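Local coordinates for Alpha/beta hydrolase (Pseudomonas aeruginosa PAO1, PDB 4R1D), which probably hydrolyses lipids as a calcium-binding lipase of the type VI secretion system, and is captured here in complex with its inhibitor Tli4, at residues 334-339 against 485-490; 358-363 against 367-372; 498-503 against 533-538. All coordinates share one frame; numbering follows the deposited sequence.

In the fold
Going along the chain from the N terminus, contact 1 opens first, at 334-339, the end of the loop between helix 321-324 and strand 339-342. Contact 2 follows within the loop that contact 1 will close: 358-363, containing edge strand 358-359, meets 367-372, on helix 365-370, with only three residues between. Backbone bonds from Trp338 and Leu339 to Tyr359 join the two contacts. Contact 1 closes at 485-490, beyond strand 477-479. Contact 3 then comes in series, its segments 498-503 and 533-538 tying the loop that leads into helix 502-505 to the loop between strand 515-519, the last of the parallel sheet, and helix 542-556.

Contact 1. Residues 334-339 against 485-490; sequences EGRPWL and TGNPLD
Arg336 crosses to Asp490 and presents its guanidinium group to OD1 of that aspartate. Arg336 NE donates to Asp490 OD1 at 2.8 Å in a fairly straight bond, 163° at the hydrogen, and NH2 adds a weak one to the same oxygen. The acceptor lies in the guanidinium plane, but the donor approaches from above the carboxylate plane, the two groups being turned about 61° apart. On the other edge, NH1 and NH2 grip Glu334 end-on, both ending on one oxygen: Arg336 NH1 to Glu334 OE1 is 2.8 Å and Arg336 NH2 to Glu334 OE1 is 3.0 Å. A bend at chi3 (-61°) brings the guanidinium between the two acids, and the bonds on both edges fix its rotation. Together they form a three-residue salt-bridge network joining the loop ahead of strand 339-342 to the 3-10 turn that starts at Pro488. That turn is itself pinned by an Asx turn, in which Asn487 OD1 accepts from Leu489 N at 2.9 Å, while Asn487 ND2 rests 3.5 Å from Arg336 CD. CB of Leu489 lies over one guanidinium face, displaced from its middle. The carbonyl of Leu489 is satisfied by a water, which donates to Leu489 O at 2.8 Å and also reaches Glu334 OE1. A second water bridges the loops by donating to Pro337 O and, at 2.6 Å, to Asp490 OD2. The latter oxygen also takes a salt bridge from Arg333, leaving the buried Asp490 carboxylate flanked by two arginines, which would probably favour its charged form. Its backbone oxygen receives a hydrogen bond from Arg441, whose NE is in turn salt-bridged to Asp503.

Contact 2. Residues 358-363 against 367-372; sequences AYPQNQ and EEIYKN
Glu368 reaches from its helix across to residues 360-362 and lays its carboxylate against two successive backbone N-H groups. Gln361 N donates to Glu368 OE1 at 2.6 Å, nearly straight at 168°, and Asn362 N donates to Glu368 OE2 at 2.8 Å with a more bent path. Both oxygens are met on their syn sides and not far from the carboxylate plane, so the group faces this backbone squarely. CG of Glu368 stands anti to the carbonyl carbon (chi1 -61°) and the chain is extended beyond it, which carries the carboxylate well clear of the helix. OE2 accepts a further bond from Asp364 N, and three backbone donors thus hold the head group and limit its rotation. Pro360 and the Tyr359 ring edge pack against the same carboxylate. Pro360, preceded by a cis peptide bond, sets its CB 3.6 Å from Glu368 OE2. The carboxylate lies at the edge of the Tyr359 ring, near its plane: Tyr359 CD2 is 4.0 Å from Glu368 OE1, with ring and carboxylate planes 76° apart. The apolar part of the fit belongs to Ile369, the next residue on the helix, which brings CD1 against Tyr359 CB (3.8 Å) and Pro360 CD (4.0 Å). The phenol end of Tyr359 is bonded to Arg357, and its ring stacks on Tyr376. The Glu368 carboxylate, accepting backbone N-H bonds, ties the segment after edge strand 358-359 of the mixed sheet to helix 365-370. Ile369 also packs on Leu339 of the adjoining strand 339-342 and on Trp338, while Tyr370 and Lys371 lean on helix 400-421.

Contact 3. Residues 498-503 against 533-538; sequences ETVPTD and YEHQES
Thr499 lies over one face of the His535 imidazole. Thr499 CB sits 4.0 Å from the centroid of the His535 ring, 27° off its normal, a CH-pi contact. The nearest ring atom is His535 CG, 3.6 Å from Thr499 CB, and the CG2 methyl stands over the ring centre. With CG of His535 anti to the backbone N (chi1 -173°), the ring lies with one face against Thr499. Val500 adds its CG2 branch obliquely, 3.5 Å from His535 CE1. Next along, Glu498 and Glu534 touch by their aliphatic parts, CG to CG at 3.8 Å, and cross at about a right angle, while their carboxylates go to different partners. That of Glu498 turns to a salt bridge with Arg437; that of Glu534 accepts from N-H groups of the type I beta turn His535-Ser538. There Gln536 N donates to Glu534 OE2 at 2.7 Å and Glu537 N to Glu534 OE1 at 3.0 Å, both from above the carboxylate plane. A water bridges the segments, bonded to Thr499 OG1 and donating to Glu534 OE2 at 2.7 Å. His535 is further bonded through ND1 to Asp497 and through NE2 to Ser256, which follows strand 250-255, an arrangement consistent with the Ser-His-Asp catalytic triad of an alpha/beta hydrolase. Across this contact the imidazole is met by packing, without a direct hydrogen bond, while ND1 and NE2 are engaged by Asp497 and Ser256; the two kinds of contact together probably help to orient it.

Contact 1. Residues 334-339 against 485-490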
loop_
_atom_site.group_PDB
_atom_site.type_symbol
_atom_site.label_atom_id
_atom_site.label_comp_id
_atom_site.label_asym_id
_atom_site.label_seq_id
_atom_site.Cartn_x
_atom_site.Cartn_y
_atom_site.Cartn_z
ATOM N N GLU A 334 -19.992 -2.692 -17.972
ATOM C CA GLU A 334 -21.082 -1.924 -18.563
ATOM C C GLU A 334 -22.338 -1.959 -17.680
ATOM O O GLU A 334 -23.465 -1.972 -18.181
ATOM C CB GLU A 334 -21.393 -2.435 -19.985
ATOM C CG GLU A 334 -20.219 -2.311 -20.981
ATOM C CD GLU A 334 -20.453 -3.059 -22.296
ATOM O OE1 GLU A 334 -20.900 -4.228 -22.257
ATOM O OE2 GLU A 334 -20.177 -2.486 -23.376
ATOM N N GLY A 335 -22.133 -1.977 -16.366
ATOM C CA GLY A 335 -23.227 -1.939 -15.410
ATOM C C GLY A 335 -23.874 -3.284 -15.111
ATOM O O GLY A 335 -24.791 -3.366 -14.288
ATOM N N ARG A 336 -23.398 -4.346 -15.753
ATOM C CA ARG A 336 -23.986 -5.670 -15.521
ATOM C C ARG A 336 -23.488 -6.305 -14.225
ATOM O O ARG A 336 -22.442 -5.920 -13.699
ATOM C CB ARG A 336 -23.750 -6.594 -16.713
ATOM C CG ARG A 336 -24.515 -6.178 -17.966
ATOM C CD ARG A 336 -24.351 -7.191 -19.089
ATOM N NE ARG A 336 -22.951 -7.312 -19.478
ATOM C CZ ARG A 336 -22.339 -6.487 -20.315
ATOM N NH1 ARG A 336 -23.012 -5.491 -20.874
ATOM N NH2 ARG A 336 -21.059 -6.666 -20.602
ATOM N N PRO A 337 -24.247 -7.276 -13.696
ATOM C CA PRO A 337 -23.847 -7.946 -12.456
ATOM C C PRO A 337 -22.611 -8.828 -12.591
ATOM O O PRO A 337 -22.301 -9.327 -13.676
ATOM C CB PRO A 337 -25.070 -8.795 -12.108
ATOM C CG PRO A 337 -25.747 -9.043 -13.428
ATOM C CD PRO A 337 -25.551 -7.755 -14.191
ATOM N N TRP A 338 -21.909 -9.000 -11.474
ATOM C CA TRP A 338 -20.729 -9.848 -11.408
ATOM C C TRP A 338 -20.735 -10.734 -10.171
ATOM O O TRP A 338 -19.886 -11.591 -10.011
ATOM C CB TRP A 338 -19.462 -8.991 -11.447
ATOM C CG TRP A 338 -19.419 -7.856 -10.451
ATOM C CD1 TRP A 338 -19.777 -6.558 -10.674
ATOM C CD2 TRP A 338 -18.962 -7.916 -9.093
ATOM N NE1 TRP A 338 -19.572 -5.807 -9.540
ATOM C CE2 TRP A 338 -19.083 -6.620 -8.554
ATOM C CE3 TRP A 338 -18.473 -8.944 -8.281
ATOM C CZ2 TRP A 338 -18.721 -6.318 -7.234
ATOM C CZ3 TRP A 338 -18.120 -8.642 -6.966
ATOM C CH2 TRP A 338 -18.247 -7.339 -6.464
ATOM N N LEU A 339 -21.707 -10.528 -9.288
ATOM C CA LEU A 339 -21.773 -11.303 -8.064
ATOM C C LEU A 339 -23.052 -12.102 -8.125
ATOM O O LEU A 339 -24.139 -11.527 -8.099
ATOM C CB LEU A 339 -21.806 -10.385 -6.841
ATOM C CG LEU A 339 -22.022 -11.069 -5.483
ATOM C CD1 LEU A 339 -20.879 -12.017 -5.136
ATOM C CD2 LEU A 339 -22.203 -10.046 -4.359
ATOM N N THR A 485 -24.951 -20.537 -17.009
ATOM C CA THR A 485 -25.701 -19.923 -18.101
ATOM C C THR A 485 -25.375 -18.437 -18.157
ATOM O O THR A 485 -25.765 -17.672 -17.275
ATOM C CB THR A 485 -27.224 -20.102 -17.912
ATOM O OG1 THR A 485 -27.533 -21.496 -17.791
ATOM C CG2 THR A 485 -27.986 -19.514 -19.094
ATOM N N GLY A 486 -24.659 -18.027 -19.193
ATOM C CA GLY A 486 -24.186 -16.659 -19.277
ATOM C C GLY A 486 -24.994 -15.743 -20.172
ATOM O O GLY A 486 -25.704 -16.182 -21.079
ATOM N N ASN A 487 -24.873 -14.453 -19.897
ATOM C CA ASN A 487 -25.437 -13.400 -20.720
ATOM C C ASN A 487 -24.538 -13.239 -21.940
ATOM O O ASN A 487 -23.330 -13.055 -21.800
ATOM C CB ASN A 487 -25.473 -12.112 -19.888
ATOM C CG ASN A 487 -26.087 -10.939 -20.619
ATOM O OD1 ASN A 487 -26.195 -10.929 -21.845
ATOM N ND2 ASN A 487 -26.478 -9.920 -19.857
ATOM N N PRO A 488 -25.117 -13.337 -23.144
ATOM C CA PRO A 488 -24.362 -13.219 -24.400
ATOM C C PRO A 488 -23.531 -11.939 -24.456
ATOM O O PRO A 488 -22.449 -11.928 -25.042
ATOM C CB PRO A 488 -25.464 -13.165 -25.462
ATOM C CG PRO A 488 -26.620 -13.875 -24.842
ATOM C CD PRO A 488 -26.553 -13.587 -23.374
ATOM N N LEU A 489 -24.046 -10.870 -23.861
ATOM C CA LEU A 489 -23.321 -9.604 -23.789
ATOM C C LEU A 489 -22.053 -9.702 -22.946
ATOM O O LEU A 489 -21.193 -8.827 -23.019
ATOM C CB LEU A 489 -24.225 -8.515 -23.212
ATOM C CG LEU A 489 -25.428 -8.199 -24.105
ATOM C CD1 LEU A 489 -26.503 -7.432 -23.345
ATOM C CD2 LEU A 489 -24.954 -7.432 -25.330
ATOM N N ASP A 490 -21.943 -10.755 -22.143
ATOM C CA ASP A 490 -20.788 -10.907 -21.259
ATOM C C ASP A 490 -19.619 -11.657 -21.888
ATOM O O ASP A 490 -18.575 -11.820 -21.256
ATOM C CB ASP A 490 -21.188 -11.632 -19.979
ATOM C CG ASP A 490 -21.671 -10.689 -18.899
ATOM O OD1 ASP A 490 -21.304 -9.491 -18.908
ATOM O OD2 ASP A 490 -22.423 -11.165 -18.031
HETATM O O HOH W 1 -21.254 -6.465 -24.507
HETATM O O HOH W 2 -23.693 -10.022 -16.061
#

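Contact 2. Residues 358-363 against 367-372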
loop_
_atom_site.group_PDB
_atom_site.type_symbol
_atom_site.label_atom_id
_atom_site.label_comp_id
_atom_site.label_asym_id
_atom_site.label_seq_id
_atom_site.Cartn_x
_atom_site.Cartn_y
_atom_site.Cartn_z
ATOM N N ALA A 358 -28.355 -11.454 -8.897
ATOM C CA ALA A 358 -27.158 -11.138 -9.662
ATOM C C ALA A 358 -26.881 -9.665 -9.396
ATOM O O ALA A 358 -27.643 -8.795 -9.821
ATOM C CB ALA A 358 -27.434 -11.362 -11.140
ATOM N N TYR A 359 -25.793 -9.373 -8.685
ATOM C CA TYR A 359 -25.544 -8.029 -8.181
ATOM C C TYR A 359 -24.321 -7.401 -8.851
ATOM O O TYR A 359 -23.394 -8.118 -9.219
ATOM C CB TYR A 359 -25.349 -8.096 -6.662
ATOM C CG TYR A 359 -26.510 -8.761 -5.953
ATOM C CD1 TYR A 359 -26.540 -10.137 -5.760
ATOM C CD2 TYR A 359 -27.588 -8.014 -5.488
ATOM C CE1 TYR A 359 -27.621 -10.758 -5.112
ATOM C CE2 TYR A 359 -28.663 -8.626 -4.841
ATOM C CZ TYR A 359 -28.670 -9.996 -4.660
ATOM O OH TYR A 359 -29.744 -10.606 -4.025
ATOM N N PRO A 360 -24.328 -6.066 -9.036
ATOM C CA PRO A 360 -25.442 -5.156 -8.719
ATOM C C PRO A 360 -26.658 -5.441 -9.598
ATOM O O PRO A 360 -26.505 -5.835 -10.755
ATOM C CB PRO A 360 -24.894 -3.770 -9.086
ATOM C CG PRO A 360 -23.413 -3.930 -9.157
ATOM C CD PRO A 360 -23.171 -5.341 -9.586
ATOM N N GLN A 361 -27.847 -5.229 -9.039
ATOM C CA GLN A 361 -29.103 -5.402 -9.760
ATOM C C GLN A 361 -29.503 -4.087 -10.411
ATOM O O GLN A 361 -30.158 -4.075 -11.463
ATOM C CB GLN A 361 -30.209 -5.827 -8.791
ATOM C CG GLN A 361 -30.008 -7.168 -8.107
ATOM C CD GLN A 361 -31.176 -7.511 -7.195
ATOM O OE1 GLN A 361 -31.772 -8.590 -7.295
ATOM N NE2 GLN A 361 -31.516 -6.589 -6.312
ATOM N N ASN A 362 -29.105 -2.978 -9.789
ATOM C CA ASN A 362 -29.439 -1.661 -10.333
ATOM C C ASN A 362 -28.243 -0.720 -10.426
ATOM O O ASN A 362 -28.334 0.471 -10.136
ATOM C CB ASN A 362 -30.578 -0.995 -9.557
ATOM C CG ASN A 362 -31.095 0.255 -10.251
ATOM O OD1 ASN A 362 -31.172 0.309 -11.483
ATOM N ND2 ASN A 362 -31.433 1.273 -9.468
ATOM N N GLN A 363 -27.116 -1.277 -10.858
ATOM C CA GLN A 363 -25.922 -0.503 -11.179
ATOM C C GLN A 363 -25.379 0.341 -10.037
ATOM O O GLN A 363 -24.782 1.392 -10.272
ATOM C CB GLN A 363 -26.172 0.381 -12.399
ATOM C CG GLN A 363 -26.632 -0.388 -13.627
ATOM C CD GLN A 363 -26.999 0.530 -14.761
ATOM O OE1 GLN A 363 -28.166 0.630 -15.146
ATOM N NE2 GLN A 363 -26.008 1.227 -15.293
ATOM N N GLU A 367 -23.936 0.640 -2.759
ATOM C CA GLU A 367 -25.005 0.376 -1.798
ATOM C C GLU A 367 -25.432 -1.091 -1.798
ATOM O O GLU A 367 -25.731 -1.664 -0.752
ATOM C CB GLU A 367 -26.226 1.259 -2.090
ATOM C CG GLU A 367 -25.951 2.757 -2.061
ATOM C CD GLU A 367 -25.606 3.272 -0.677
ATOM O OE1 GLU A 367 -26.112 2.708 0.315
ATOM O OE2 GLU A 367 -24.823 4.242 -0.585
ATOM N N GLU A 368 -25.466 -1.695 -2.981
ATOM C CA GLU A 368 -25.949 -3.065 -3.117
ATOM C C GLU A 368 -25.002 -4.121 -2.556
ATOM O O GLU A 368 -25.436 -5.162 -2.079
ATOM C CB GLU A 368 -26.261 -3.378 -4.579
ATOM C CG GLU A 368 -27.330 -2.493 -5.178
ATOM C CD GLU A 368 -27.748 -2.993 -6.532
ATOM O OE1 GLU A 368 -28.092 -4.188 -6.626
ATOM O OE2 GLU A 368 -27.691 -2.215 -7.502
ATOM N N ILE A 369 -23.706 -3.848 -2.607
ATOM C CA ILE A 369 -22.711 -4.844 -2.211
ATOM C C ILE A 369 -21.762 -4.313 -1.139
ATOM O O ILE A 369 -21.654 -4.893 -0.061
ATOM C CB ILE A 369 -21.890 -5.306 -3.428
ATOM C CG1 ILE A 369 -22.818 -5.893 -4.499
ATOM C CG2 ILE A 369 -20.865 -6.341 -3.024
ATOM C CD1 ILE A 369 -22.129 -6.198 -5.836
ATOM N N TYR A 370 -21.092 -3.197 -1.422
ATOM C CA TYR A 370 -19.981 -2.763 -0.558
ATOM C C TYR A 370 -20.398 -2.358 0.859
ATOM O O TYR A 370 -19.707 -2.691 1.815
ATOM C CB TYR A 370 -19.141 -1.652 -1.209
ATOM C CG TYR A 370 -18.700 -1.974 -2.611
ATOM C CD1 TYR A 370 -18.578 -3.293 -3.030
ATOM C CD2 TYR A 370 -18.409 -0.957 -3.525
ATOM C CE1 TYR A 370 -18.187 -3.603 -4.327
ATOM C CE2 TYR A 370 -18.019 -1.250 -4.822
ATOM C CZ TYR A 370 -17.915 -2.577 -5.220
ATOM O OH TYR A 370 -17.530 -2.872 -6.508
ATOM N N LYS A 371 -21.520 -1.649 0.988
ATOM C CA LYS A 371 -22.036 -1.260 2.300
ATOM C C LYS A 371 -23.072 -2.247 2.854
ATOM O O LYS A 371 -23.460 -2.159 4.020
ATOM C CB LYS A 371 -22.609 0.164 2.261
ATOM C CG LYS A 371 -21.540 1.232 2.005
ATOM C CD LYS A 371 -22.027 2.633 2.364
ATOM C CE LYS A 371 -22.712 3.289 1.192
ATOM N NZ LYS A 371 -23.118 4.699 1.467
ATOM N N ASN A 372 -23.515 -3.179 2.018
ATOM C CA ASN A 372 -24.465 -4.207 2.458
ATOM C C ASN A 372 -23.881 -5.077 3.574
ATOM O O ASN A 372 -22.780 -5.616 3.437
ATOM C CB ASN A 372 -24.870 -5.071 1.266
ATOM C CG ASN A 372 -25.938 -6.094 1.615
ATOM O OD1 ASN A 372 -25.663 -7.087 2.287
ATOM N ND2 ASN A 372 -27.158 -5.871 1.131
#

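Contact 3. Residues 498-503 against 533-538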
loop_
_atom_site.group_PDB
_atom_site.type_symbol
_atom_site.label_atom_id
_atom_site.label_comp_id
_atom_site.label_asym_id
_atom_site.label_seq_id
_atom_site.Cartn_x
_atom_site.Cartn_y
_atom_site.Cartn_z
ATOM N N GLU A 498 -5.717 -12.851 -14.186
ATOM C CA GLU A 498 -5.692 -13.395 -12.823
ATOM C C GLU A 498 -6.186 -12.369 -11.813
ATOM O O GLU A 498 -6.868 -12.715 -10.851
ATOM C CB GLU A 498 -4.311 -13.918 -12.400
ATOM C CG GLU A 498 -3.710 -14.928 -13.355
ATOM C CD GLU A 498 -3.558 -16.299 -12.753
ATOM O OE1 GLU A 498 -3.188 -16.393 -11.557
ATOM O OE2 GLU A 498 -3.803 -17.279 -13.490
ATOM N N THR A 499 -5.845 -11.106 -12.043
ATOM C CA THR A 499 -6.238 -10.044 -11.119
ATOM C C THR A 499 -7.250 -9.070 -11.713
ATOM O O THR A 499 -8.143 -8.608 -11.007
ATOM C CB THR A 499 -5.017 -9.263 -10.615
ATOM O OG1 THR A 499 -4.315 -10.067 -9.669
ATOM C CG2 THR A 499 -5.456 -7.962 -9.937
ATOM N N VAL A 500 -7.105 -8.768 -13.002
ATOM C CA VAL A 500 -8.013 -7.856 -13.698
ATOM C C VAL A 500 -8.854 -8.633 -14.722
ATOM O O VAL A 500 -8.327 -9.122 -15.710
ATOM C CB VAL A 500 -7.214 -6.746 -14.420
ATOM C CG1 VAL A 500 -8.131 -5.812 -15.237
ATOM C CG2 VAL A 500 -6.395 -5.936 -13.393
ATOM N N PRO A 501 -10.166 -8.754 -14.475
ATOM C CA PRO A 501 -11.015 -9.428 -15.473
ATOM C C PRO A 501 -10.997 -8.638 -16.765
ATOM O O PRO A 501 -10.859 -7.421 -16.745
ATOM C CB PRO A 501 -12.409 -9.360 -14.850
ATOM C CG PRO A 501 -12.135 -9.338 -13.366
ATOM C CD PRO A 501 -10.890 -8.483 -13.221
ATOM N N THR A 502 -11.146 -9.321 -17.890
ATOM C CA THR A 502 -11.200 -8.642 -19.168
ATOM C C THR A 502 -12.257 -7.515 -19.167
ATOM O O THR A 502 -12.065 -6.479 -19.801
ATOM C CB THR A 502 -11.447 -9.670 -20.300
ATOM O OG1 THR A 502 -10.467 -10.716 -20.199
ATOM C CG2 THR A 502 -11.332 -9.016 -21.667
ATOM N N ASP A 503 -13.364 -7.719 -18.446
ATOM C CA ASP A 503 -14.382 -6.680 -18.268
ATOM C C ASP A 503 -13.742 -5.308 -18.079
ATOM O O ASP A 503 -14.127 -4.330 -18.708
ATOM C CB ASP A 503 -15.224 -6.954 -17.009
ATOM C CG ASP A 503 -16.170 -8.124 -17.170
ATOM O OD1 ASP A 503 -16.752 -8.264 -18.264
ATOM O OD2 ASP A 503 -16.338 -8.894 -16.193
ATOM N N TYR A 533 -0.520 -13.278 -20.274
ATOM C CA TYR A 533 0.352 -13.189 -19.114
ATOM C C TYR A 533 -0.433 -12.995 -17.823
ATOM O O TYR A 533 -1.617 -12.672 -17.843
ATOM C CB TYR A 533 1.373 -12.055 -19.299
ATOM C CG TYR A 533 0.789 -10.811 -19.937
ATOM C CD1 TYR A 533 -0.030 -9.948 -19.206
ATOM C CD2 TYR A 533 1.052 -10.496 -21.263
ATOM C CE1 TYR A 533 -0.576 -8.801 -19.789
ATOM C CE2 TYR A 533 0.519 -9.358 -21.853
ATOM C CZ TYR A 533 -0.301 -8.517 -21.116
ATOM O OH TYR A 533 -0.835 -7.394 -21.702
ATOM N N GLU A 534 0.248 -13.213 -16.703
ATOM C CA GLU A 534 -0.310 -12.993 -15.382
ATOM C C GLU A 534 -0.050 -11.545 -14.969
ATOM O O GLU A 534 0.950 -10.950 -15.358
ATOM C CB GLU A 534 0.343 -13.969 -14.391
ATOM C CG GLU A 534 -0.128 -13.855 -12.942
ATOM C CD GLU A 534 0.615 -12.789 -12.158
ATOM O OE1 GLU A 534 1.829 -12.605 -12.395
ATOM O OE2 GLU A 534 -0.025 -12.118 -11.318
ATOM N N HIS A 535 -0.970 -10.989 -14.193
ATOM C CA HIS A 535 -0.954 -9.577 -13.813
ATOM C C HIS A 535 0.368 -9.074 -13.222
ATOM O O HIS A 535 0.949 -8.100 -13.699
ATOM C CB HIS A 535 -2.092 -9.303 -12.819
ATOM C CG HIS A 535 -2.282 -7.856 -12.487
ATOM N ND1 HIS A 535 -2.959 -6.987 -13.316
ATOM C CD2 HIS A 535 -1.903 -7.125 -11.407
ATOM C CE1 HIS A 535 -2.980 -5.783 -12.771
ATOM N NE2 HIS A 535 -2.349 -5.839 -11.609
ATOM N N GLN A 536 0.823 -9.731 -12.165
ATOM C CA GLN A 536 1.926 -9.226 -11.378
ATOM C C GLN A 536 3.188 -9.160 -12.214
ATOM O O GLN A 536 3.991 -8.235 -12.070
ATOM C CB GLN A 536 2.185 -10.136 -10.192
ATOM C CG GLN A 536 3.356 -9.671 -9.362
ATOM C CD GLN A 536 3.040 -8.388 -8.643
ATOM O OE1 GLN A 536 3.411 -7.294 -9.086
ATOM N NE2 GLN A 536 2.337 -8.509 -7.520
ATOM N N GLU A 537 3.341 -10.140 -13.097
ATOM C CA GLU A 537 4.549 -10.269 -13.896
ATOM C C GLU A 537 4.359 -9.788 -15.335
ATOM O O GLU A 537 5.170 -10.100 -16.190
ATOM C CB GLU A 537 5.004 -11.734 -13.924
ATOM C CG GLU A 537 5.340 -12.314 -12.562
ATOM C CD GLU A 537 6.527 -11.631 -11.924
ATOM O OE1 GLU A 537 7.474 -11.293 -12.657
ATOM O OE2 GLU A 537 6.520 -11.417 -10.693
ATOM N N SER A 538 3.289 -9.046 -15.606
ATOM C CA SER A 538 2.961 -8.692 -16.998
ATOM C C SER A 538 4.116 -8.028 -17.764
ATOM O O SER A 538 4.319 -8.297 -18.954
ATOM C CB SER A 538 1.665 -7.857 -17.082
ATOM O OG SER A 538 1.793 -6.575 -16.474
HETATM O O HOH W 3 -2.543 -12.094 -10.383
#